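Local coordinates for protein lactococcal phage P2 ORF15 (Lactococcus phage p2, PDB 2WZP) that probably serves as the distal tail (Dit) component of the phage baseplate, assembling into rings that join the tail tube to the host-adhesion apparatus, at residues Glu101-Asp113 against Val140-Glu154. Numbering follows the deposited sequence.
Sequences EENYQLMKDFVND and VTKTEGYGKNGTFSE
The CB of Met-107 leaves the helix toward Phe-152 without closely touching the ring, and CG stands over one face of it, 3.6 Å from the centroid of the Phe-152 ring and 17° off the normal, a CH-pi contact. A bend at chi2 (-56°) keeps SD above the same face at a longer, Met-aromatic distance. The chain bends again, and the terminal CE reaches the backbone O of Thr-141 and, 3.8 Å away, CG of Glu-154. CE2 of the poorly ordered Tyr-146 lies toward the rim of the opposite face of Phe-152, while the CZ edge of the phenyl ring points at the Tyr-104 ring in an offset edge-to-face pair with planes at 69°. Lys-142, extended, brings NZ to the edge of Tyr-104, where a water links it to Tyr-104 O; the ammonium also bonds Tyr-124 and Val-326 of the second subunit. A second water joins the hydroxyls of Tyr-104 and Tyr-146 to Glu-144 OE2. Toward the start of the helix, Asn-103 ND2 donates to Asn-149 O (2.9 Å) from above the carbonyl plane, while OD1 of Asn-103 is hydrogen-bonded to Thr-95 OG1 and Gly-97 N. At the far end Val-111 and Val-140 meet tip to tip, CG1 to CG1 at 3.9 Å. Helix 100-115 thus lies against the loop joining strands 130-140 and 153-163 of the N-terminal Dit domain, with Met-107 and Phe-110 also resting on Leu-93 of strand 89-95, while Val-140 continues the sheet into the second subunit.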
ATOM      1  N   GLU M 101       0.358  30.353 -23.918  1.00 31.49           N
ATOM      2  CA  GLU M 101       0.370  30.355 -25.373  1.00 30.09           C
ATOM      3  C   GLU M 101       1.594  29.623 -25.904  1.00 33.60           C
ATOM      4  O   GLU M 101       1.433  28.708 -26.711  1.00 33.19           O
ATOM      5  CB  GLU M 101       0.268  31.783 -25.926  1.00 31.42           C
ATOM      6  CG  GLU M 101       0.596  31.911 -27.411  1.00 42.12           C
ATOM      7  CD  GLU M 101       0.103  33.138 -28.159  1.00 66.83           C
ATOM      8  OE1 GLU M 101       0.354  33.214 -29.384  1.00 63.13           O
ATOM      9  OE2 GLU M 101      -0.552  34.009 -27.539  1.00 58.40           O
ATOM     10  N   GLU M 102       2.806  29.983 -25.428  1.00 29.75           N
ATOM     11  CA  GLU M 102       4.033  29.314 -25.873  1.00 29.47           C
ATOM     12  C   GLU M 102       4.031  27.809 -25.593  1.00 33.89           C
ATOM     13  O   GLU M 102       4.419  27.046 -26.467  1.00 36.37           O
ATOM     14  CB  GLU M 102       5.295  29.970 -25.313  1.00 30.62           C
ATOM     15  CG  GLU M 102       6.543  29.399 -25.960  1.00 38.19           C
ATOM     16  CD  GLU M 102       7.892  30.003 -25.638  1.00 45.64           C
ATOM     17  OE1 GLU M 102       8.023  30.723 -24.621  1.00 35.48           O
ATOM     18  OE2 GLU M 102       8.833  29.725 -26.414  1.00 39.85           O
ATOM     19  N   ASN M 103       3.552  27.381 -24.417  1.00 28.51           N
ATOM     20  CA  ASN M 103       3.496  25.966 -24.035  1.00 27.59           C
ATOM     21  C   ASN M 103       2.493  25.149 -24.833  1.00 31.89           C
ATOM     22  O   ASN M 103       2.780  24.011 -25.169  1.00 32.55           O
ATOM     23  CB  ASN M 103       3.330  25.798 -22.526  1.00 22.18           C
ATOM     24  CG  ASN M 103       4.614  26.028 -21.785  1.00 39.05           C
ATOM     25  OD1 ASN M 103       5.642  25.394 -22.050  1.00 35.00           O
ATOM     26  ND2 ASN M 103       4.603  26.978 -20.876  1.00 28.84           N
ATOM     27  N   TYR M 104       1.350  25.733 -25.178  1.00 29.56           N
ATOM     28  CA  TYR M 104       0.358  25.079 -26.028  1.00 29.49           C
ATOM     29  C   TYR M 104       0.941  24.920 -27.433  1.00 35.82           C
ATOM     30  O   TYR M 104       0.843  23.836 -28.010  1.00 37.21           O
ATOM     31  CB  TYR M 104      -0.925  25.909 -26.079  1.00 29.91           C
ATOM     32  CG  TYR M 104      -1.896  25.607 -24.955  1.00 32.00           C
ATOM     33  CD1 TYR M 104      -2.396  24.321 -24.764  1.00 33.67           C
ATOM     34  CD2 TYR M 104      -2.370  26.618 -24.128  1.00 33.21           C
ATOM     35  CE1 TYR M 104      -3.306  24.043 -23.750  1.00 33.50           C
ATOM     36  CE2 TYR M 104      -3.270  26.348 -23.097  1.00 34.34           C
ATOM     37  CZ  TYR M 104      -3.746  25.061 -22.925  1.00 42.35           C
ATOM     38  OH  TYR M 104      -4.643  24.793 -21.924  1.00 46.02           O
ATOM     39  N   GLN M 105       1.617  25.975 -27.938  1.00 31.80           N
ATOM     40  CA  GLN M 105       2.272  26.009 -29.240  1.00 31.72           C
ATOM     41  C   GLN M 105       3.382  24.956 -29.343  1.00 35.70           C
ATOM     42  O   GLN M 105       3.436  24.233 -30.341  1.00 36.57           O
ATOM     43  CB  GLN M 105       2.820  27.411 -29.532  1.00 33.05           C
ATOM     44  CG  GLN M 105       3.200  27.626 -30.997  1.00 39.99           C
ATOM     45  CD  GLN M 105       1.976  27.703 -31.858  1.00 44.36           C
ATOM     46  OE1 GLN M 105       1.250  28.686 -31.821  1.00 37.45           O
ATOM     47  NE2 GLN M 105       1.725  26.674 -32.658  1.00 28.77           N
ATOM     48  N   LEU M 106       4.249  24.858 -28.314  1.00 30.12           N
ATOM     49  CA  LEU M 106       5.344  23.881 -28.254  1.00 28.82           C
ATOM     50  C   LEU M 106       4.834  22.440 -28.299  1.00 33.49           C
ATOM     51  O   LEU M 106       5.367  21.667 -29.083  1.00 35.42           O
ATOM     52  CB  LEU M 106       6.211  24.100 -27.009  1.00 27.96           C
ATOM     53  CG  LEU M 106       7.091  25.354 -27.006  1.00 30.15           C
ATOM     54  CD1 LEU M 106       7.504  25.687 -25.580  1.00 29.78           C
ATOM     55  CD2 LEU M 106       8.291  25.200 -27.946  1.00 25.95           C
ATOM     56  N   MET M 107       3.799  22.090 -27.502  1.00 28.02           N
ATOM     57  CA  MET M 107       3.185  20.773 -27.497  1.00 28.36           C
ATOM     58  C   MET M 107       2.620  20.434 -28.865  1.00 30.90           C
ATOM     59  O   MET M 107       2.934  19.384 -29.406  1.00 30.04           O
ATOM     60  CB  MET M 107       2.050  20.702 -26.462  1.00 31.87           C
ATOM     61  CG  MET M 107       2.458  20.053 -25.160  1.00 37.19           C
ATOM     62  SD  MET M 107       3.135  18.374 -25.288  1.00 42.43           S
ATOM     63  CE  MET M 107       1.680  17.411 -24.946  1.00 39.14           C
ATOM     64  N   LYS M 108       1.768  21.323 -29.416  1.00 27.82           N
ATOM     65  CA  LYS M 108       1.107  21.188 -30.714  1.00 26.52           C
ATOM     66  C   LYS M 108       2.125  21.001 -31.840  1.00 31.81           C
ATOM     67  O   LYS M 108       1.965  20.089 -32.654  1.00 32.26           O
ATOM     68  CB  LYS M 108       0.223  22.411 -30.980  1.00 27.36           C
ATOM     69  CG  LYS M 108      -0.744  22.239 -32.131  1.00 22.03           C
ATOM     70  CD  LYS M 108      -1.598  23.482 -32.312  1.00 27.74           C
ATOM     71  CE  LYS M 108      -2.320  23.486 -33.644  1.00 39.49           C
ATOM     72  NZ  LYS M 108      -1.382  23.578 -34.801  1.00 49.64           N
ATOM     73  N   ASP M 109       3.182  21.828 -31.878  1.00 27.99           N
ATOM     74  CA  ASP M 109       4.198  21.734 -32.924  1.00 27.88           C
ATOM     75  C   ASP M 109       5.046  20.495 -32.822  1.00 31.78           C
ATOM     76  O   ASP M 109       5.270  19.846 -33.838  1.00 33.03           O
ATOM     77  CB  ASP M 109       5.073  22.997 -32.978  1.00 30.40           C
ATOM     78  CG  ASP M 109       4.374  24.271 -33.434  1.00 36.54           C
ATOM     79  OD1 ASP M 109       3.156  24.202 -33.799  1.00 34.59           O
ATOM     80  OD2 ASP M 109       5.030  25.322 -33.446  1.00 39.21           O
ATOM     81  N   PHE M 110       5.511  20.147 -31.616  1.00 27.54           N
ATOM     82  CA  PHE M 110       6.332  18.964 -31.413  1.00 26.78           C
ATOM     83  C   PHE M 110       5.625  17.683 -31.816  1.00 30.87           C
ATOM     84  O   PHE M 110       6.188  16.888 -32.564  1.00 32.45           O
ATOM     85  CB  PHE M 110       6.790  18.874 -29.962  1.00 28.61           C
ATOM     86  CG  PHE M 110       7.768  17.758 -29.707  1.00 30.32           C
ATOM     87  CD1 PHE M 110       9.053  17.810 -30.229  1.00 32.89           C
ATOM     88  CD2 PHE M 110       7.405  16.656 -28.944  1.00 32.73           C
ATOM     89  CE1 PHE M 110       9.954  16.780 -30.004  1.00 33.80           C
ATOM     90  CE2 PHE M 110       8.311  15.625 -28.714  1.00 35.72           C
ATOM     91  CZ  PHE M 110       9.582  15.700 -29.238  1.00 33.70           C
ATOM     92  N   VAL M 111       4.402  17.478 -31.312  1.00 26.62           N
ATOM     93  CA  VAL M 111       3.619  16.271 -31.564  1.00 25.57           C
ATOM     94  C   VAL M 111       3.221  16.163 -33.033  1.00 32.76           C
ATOM     95  O   VAL M 111       3.427  15.095 -33.629  1.00 33.24           O
ATOM     96  CB  VAL M 111       2.442  16.080 -30.564  1.00 26.41           C
ATOM     97  CG1 VAL M 111       1.631  14.830 -30.886  1.00 25.28           C
ATOM     98  CG2 VAL M 111       2.947  16.037 -29.123  1.00 25.39           C
ATOM     99  N   ASN M 112       2.734  17.272 -33.637  1.00 30.21           N
ATOM    100  CA  ASN M 112       2.341  17.253 -35.052  1.00 29.95           C
ATOM    101  C   ASN M 112       3.500  17.122 -35.989  1.00 34.02           C
ATOM    102  O   ASN M 112       3.305  16.628 -37.095  1.00 36.86           O
ATOM    103  CB  ASN M 112       1.395  18.385 -35.444  1.00 29.22           C
ATOM    104  CG  ASN M 112       0.024  18.268 -34.828  1.00 44.63           C
ATOM    105  OD1 ASN M 112      -0.732  17.325 -35.059  1.00 44.59           O
ATOM    106  ND2 ASN M 112      -0.335  19.227 -34.025  1.00 37.97           N
ATOM    107  N   ASP M 113       4.709  17.507 -35.554  1.00 27.90           N
ATOM    108  CA  ASP M 113       5.923  17.334 -36.344  1.00 27.04           C
ATOM    109  C   ASP M 113       6.272  15.869 -36.414  1.00 31.41           C
ATOM    110  O   ASP M 113       6.685  15.407 -37.470  1.00 32.19           O
ATOM    111  CB  ASP M 113       7.093  18.121 -35.745  1.00 28.67           C
ATOM    112  CG  ASP M 113       7.176  19.569 -36.174  1.00 38.70           C
ATOM    113  OD1 ASP M 113       6.264  20.033 -36.917  1.00 41.59           O
ATOM    114  OD2 ASP M 113       8.110  20.257 -35.727  1.00 40.26           O
ATOM    115  N   VAL M 140       1.047   9.498 -26.689  1.00 29.42           N
ATOM    116  CA  VAL M 140       1.374  10.785 -26.103  1.00 28.17           C
ATOM    117  C   VAL M 140       0.172  11.196 -25.254  1.00 32.54           C
ATOM    118  O   VAL M 140      -0.966  10.955 -25.663  1.00 33.15           O
ATOM    119  CB  VAL M 140       1.814  11.857 -27.125  1.00 30.70           C
ATOM    120  CG1 VAL M 140       0.679  12.271 -28.056  1.00 29.92           C
ATOM    121  CG2 VAL M 140       2.432  13.070 -26.425  1.00 30.40           C
ATOM    122  N   THR M 141       0.425  11.720 -24.047  1.00 28.07           N
ATOM    123  CA  THR M 141      -0.631  12.206 -23.164  1.00 28.30           C
ATOM    124  C   THR M 141      -0.702  13.715 -23.265  1.00 31.93           C
ATOM    125  O   THR M 141       0.292  14.349 -23.629  1.00 32.23           O
ATOM    126  CB  THR M 141      -0.383  11.784 -21.688  1.00 32.25           C
ATOM    127  OG1 THR M 141       0.766  12.465 -21.171  1.00 31.86           O
ATOM    128  CG2 THR M 141      -0.234  10.283 -21.515  1.00 20.93           C
ATOM    129  N   LYS M 142      -1.859  14.287 -22.934  1.00 29.45           N
ATOM    130  CA  LYS M 142      -2.058  15.737 -22.840  1.00 30.02           C
ATOM    131  C   LYS M 142      -3.025  15.983 -21.726  1.00 35.22           C
ATOM    132  O   LYS M 142      -4.143  15.475 -21.768  1.00 35.21           O
ATOM    133  CB  LYS M 142      -2.510  16.401 -24.151  1.00 33.00           C
ATOM    134  CG  LYS M 142      -2.459  17.918 -24.044  1.00 31.68           C
ATOM    135  CD  LYS M 142      -2.987  18.650 -25.245  1.00 35.99           C
ATOM    136  CE  LYS M 142      -2.649  20.119 -25.097  1.00 41.45           C
ATOM    137  NZ  LYS M 142      -3.414  20.969 -26.032  1.00 42.81           N
ATOM    138  N   THR M 143      -2.563  16.685 -20.684  1.00 34.86           N
ATOM    139  CA  THR M 143      -3.339  16.996 -19.473  1.00 36.41           C
ATOM    140  C   THR M 143      -3.273  18.467 -19.068  1.00 46.13           C
ATOM    141  O   THR M 143      -2.754  19.286 -19.803  1.00 45.40           O
ATOM    142  CB  THR M 143      -2.947  16.060 -18.295  1.00 35.79           C
ATOM    143  OG1 THR M 143      -1.598  16.317 -17.896  1.00 36.67           O
ATOM    144  CG2 THR M 143      -3.172  14.572 -18.597  1.00 26.99           C
ATOM    145  N   GLU M 144      -3.864  18.788 -17.913  1.00 49.12           N
ATOM    146  CA  GLU M 144      -3.922  20.107 -17.289  1.00 51.33           C
ATOM    147  C   GLU M 144      -3.655  19.907 -15.794  1.00 63.51           C
ATOM    148  O   GLU M 144      -4.555  19.521 -15.026  1.00 62.77           O
ATOM    149  CB  GLU M 144      -5.309  20.746 -17.463  1.00 52.00           C
ATOM    150  CG  GLU M 144      -5.665  21.121 -18.878  1.00 52.72           C
ATOM    151  CD  GLU M 144      -7.127  21.450 -19.053  1.00 53.93           C
ATOM    152  OE1 GLU M 144      -7.845  21.594 -18.037  1.00 52.32           O
ATOM    153  OE2 GLU M 144      -7.552  21.572 -20.221  1.00 43.14           O
ATOM    154  N   GLY M 145      -2.420  20.188 -15.409  1.00 66.03           N
ATOM    155  CA  GLY M 145      -1.915  20.114 -14.048  1.00 69.03           C
ATOM    156  C   GLY M 145      -0.653  20.940 -14.034  1.00 80.14           C
ATOM    157  O   GLY M 145       0.408  20.494 -13.569  1.00 81.76           O
ATOM    158  N   TYR M 146      -0.773  22.144 -14.622  1.00 79.43           N
ATOM    159  CA  TYR M 146       0.323  23.048 -14.916  1.00 80.43           C
ATOM    160  C   TYR M 146       1.127  23.654 -13.807  1.00 83.59           C
ATOM    161  O   TYR M 146       0.611  24.069 -12.762  1.00 84.06           O
ATOM    162  CB  TYR M 146      -0.060  24.102 -15.971  1.00 82.85           C
ATOM    163  CG  TYR M 146      -0.784  23.556 -17.186  1.00 86.75           C
ATOM    164  CD1 TYR M 146      -1.980  24.122 -17.621  1.00 90.19           C
ATOM    165  CD2 TYR M 146      -0.279  22.471 -17.896  1.00 87.61           C
ATOM    166  CE1 TYR M 146      -2.656  23.623 -18.733  1.00 92.89           C
ATOM    167  CE2 TYR M 146      -0.956  21.949 -18.994  1.00 89.07           C
ATOM    168  CZ  TYR M 146      -2.138  22.539 -19.421  1.00101.27           C
ATOM    169  OH  TYR M 146      -2.819  22.041 -20.508  1.00106.30           O
ATOM    170  N   GLY M 147       2.413  23.737 -14.101  1.00 78.10           N
ATOM    171  CA  GLY M 147       3.399  24.403 -13.277  1.00 76.76           C
ATOM    172  C   GLY M 147       3.416  25.849 -13.718  1.00 76.08           C
ATOM    173  O   GLY M 147       2.514  26.278 -14.454  1.00 74.52           O
ATOM    174  N   LYS M 148       4.445  26.603 -13.293  1.00 69.69           N
ATOM    175  CA  LYS M 148       4.552  28.014 -13.650  1.00 67.81           C
ATOM    176  C   LYS M 148       4.564  28.214 -15.162  1.00 64.34           C
ATOM    177  O   LYS M 148       5.251  27.476 -15.865  1.00 63.58           O
ATOM    178  CB  LYS M 148       5.692  28.758 -12.899  1.00 71.54           C
ATOM    179  CG  LYS M 148       7.151  28.364 -13.220  1.00 97.46           C
ATOM    180  CD  LYS M 148       8.155  29.292 -12.501  1.00110.77           C
ATOM    181  CE  LYS M 148       9.347  29.664 -13.354  1.00118.61           C
ATOM    182  NZ  LYS M 148       9.850  31.011 -12.996  1.00124.74           N
ATOM    183  N   ASN M 149       3.730  29.163 -15.646  1.00 55.16           N
ATOM    184  CA  ASN M 149       3.558  29.575 -17.041  1.00 51.78           C
ATOM    185  C   ASN M 149       2.881  28.545 -17.939  1.00 48.21           C
ATOM    186  O   ASN M 149       2.945  28.676 -19.152  1.00 46.07           O
ATOM    187  CB  ASN M 149       4.849  30.135 -17.661  1.00 50.61           C
ATOM    188  CG  ASN M 149       5.724  30.925 -16.724  1.00 69.71           C
ATOM    189  OD1 ASN M 149       5.405  32.045 -16.292  1.00 66.97           O
ATOM    190  ND2 ASN M 149       6.788  30.281 -16.270  1.00 59.37           N
ATOM    191  N   GLY M 150       2.204  27.565 -17.342  1.00 41.42           N
ATOM    192  CA  GLY M 150       1.485  26.535 -18.080  1.00 39.72           C
ATOM    193  C   GLY M 150       2.351  25.500 -18.776  1.00 41.29           C
ATOM    194  O   GLY M 150       1.975  24.982 -19.826  1.00 40.78           O
ATOM    195  N   THR M 151       3.497  25.170 -18.188  1.00 36.16           N
ATOM    196  CA  THR M 151       4.425  24.177 -18.704  1.00 35.04           C
ATOM    197  C   THR M 151       3.819  22.771 -18.642  1.00 37.79           C
ATOM    198  O   THR M 151       3.065  22.448 -17.720  1.00 36.35           O
ATOM    199  CB  THR M 151       5.742  24.245 -17.945  1.00 38.69           C
ATOM    200  OG1 THR M 151       5.483  24.045 -16.556  1.00 39.33           O
ATOM    201  CG2 THR M 151       6.475  25.554 -18.169  1.00 34.29           C
ATOM    202  N   PHE M 152       4.166  21.937 -19.622  1.00 33.84           N
ATOM    203  CA  PHE M 152       3.657  20.580 -19.684  1.00 33.37           C
ATOM    204  C   PHE M 152       4.606  19.582 -19.053  1.00 35.64           C
ATOM    205  O   PHE M 152       5.814  19.796 -19.048  1.00 35.88           O
ATOM    206  CB  PHE M 152       3.340  20.206 -21.137  1.00 35.23           C
ATOM    207  CG  PHE M 152       2.070  20.838 -21.665  1.00 36.50           C
ATOM    208  CD1 PHE M 152       0.847  20.188 -21.541  1.00 39.94           C
ATOM    209  CD2 PHE M 152       2.101  22.076 -22.299  1.00 37.58           C
ATOM    210  CE1 PHE M 152      -0.318  20.754 -22.071  1.00 41.08           C
ATOM    211  CE2 PHE M 152       0.931  22.658 -22.795  1.00 40.51           C
ATOM    212  CZ  PHE M 152      -0.273  22.005 -22.665  1.00 39.41           C
ATOM    213  N   SER M 153       4.037  18.532 -18.452  1.00 31.28           N
ATOM    214  CA  SER M 153       4.714  17.373 -17.866  1.00 31.19           C
ATOM    215  C   SER M 153       3.867  16.169 -18.300  1.00 34.92           C
ATOM    216  O   SER M 153       2.810  15.893 -17.707  1.00 35.98           O
ATOM    217  CB  SER M 153       4.822  17.476 -16.344  1.00 33.61           C
ATOM    218  OG  SER M 153       5.881  16.634 -15.906  1.00 45.39           O
ATOM    219  N   GLU M 154       4.264  15.545 -19.422  1.00 29.41           N
ATOM    220  CA  GLU M 154       3.533  14.444 -20.054  1.00 28.48           C
ATOM    221  C   GLU M 154       4.396  13.190 -20.244  1.00 33.53           C
ATOM    222  O   GLU M 154       5.560  13.164 -19.820  1.00 34.88           O
ATOM    223  CB  GLU M 154       2.953  14.922 -21.416  1.00 29.32           C
ATOM    224  CG  GLU M 154       2.027  16.134 -21.363  1.00 33.33           C
ATOM    225  CD  GLU M 154       0.821  16.121 -20.424  1.00 43.59           C
ATOM    226  OE1 GLU M 154       0.342  17.224 -20.082  1.00 38.55           O
ATOM    227  OE2 GLU M 154       0.361  15.031 -20.017  1.00 29.73           O
TER
HETATM  228  O   HOH W   1      -1.214  22.086 -27.351  1.00 37.78           O
HETATM  229  O   HOH W   2      -5.376  22.045 -22.108  1.00 54.76           O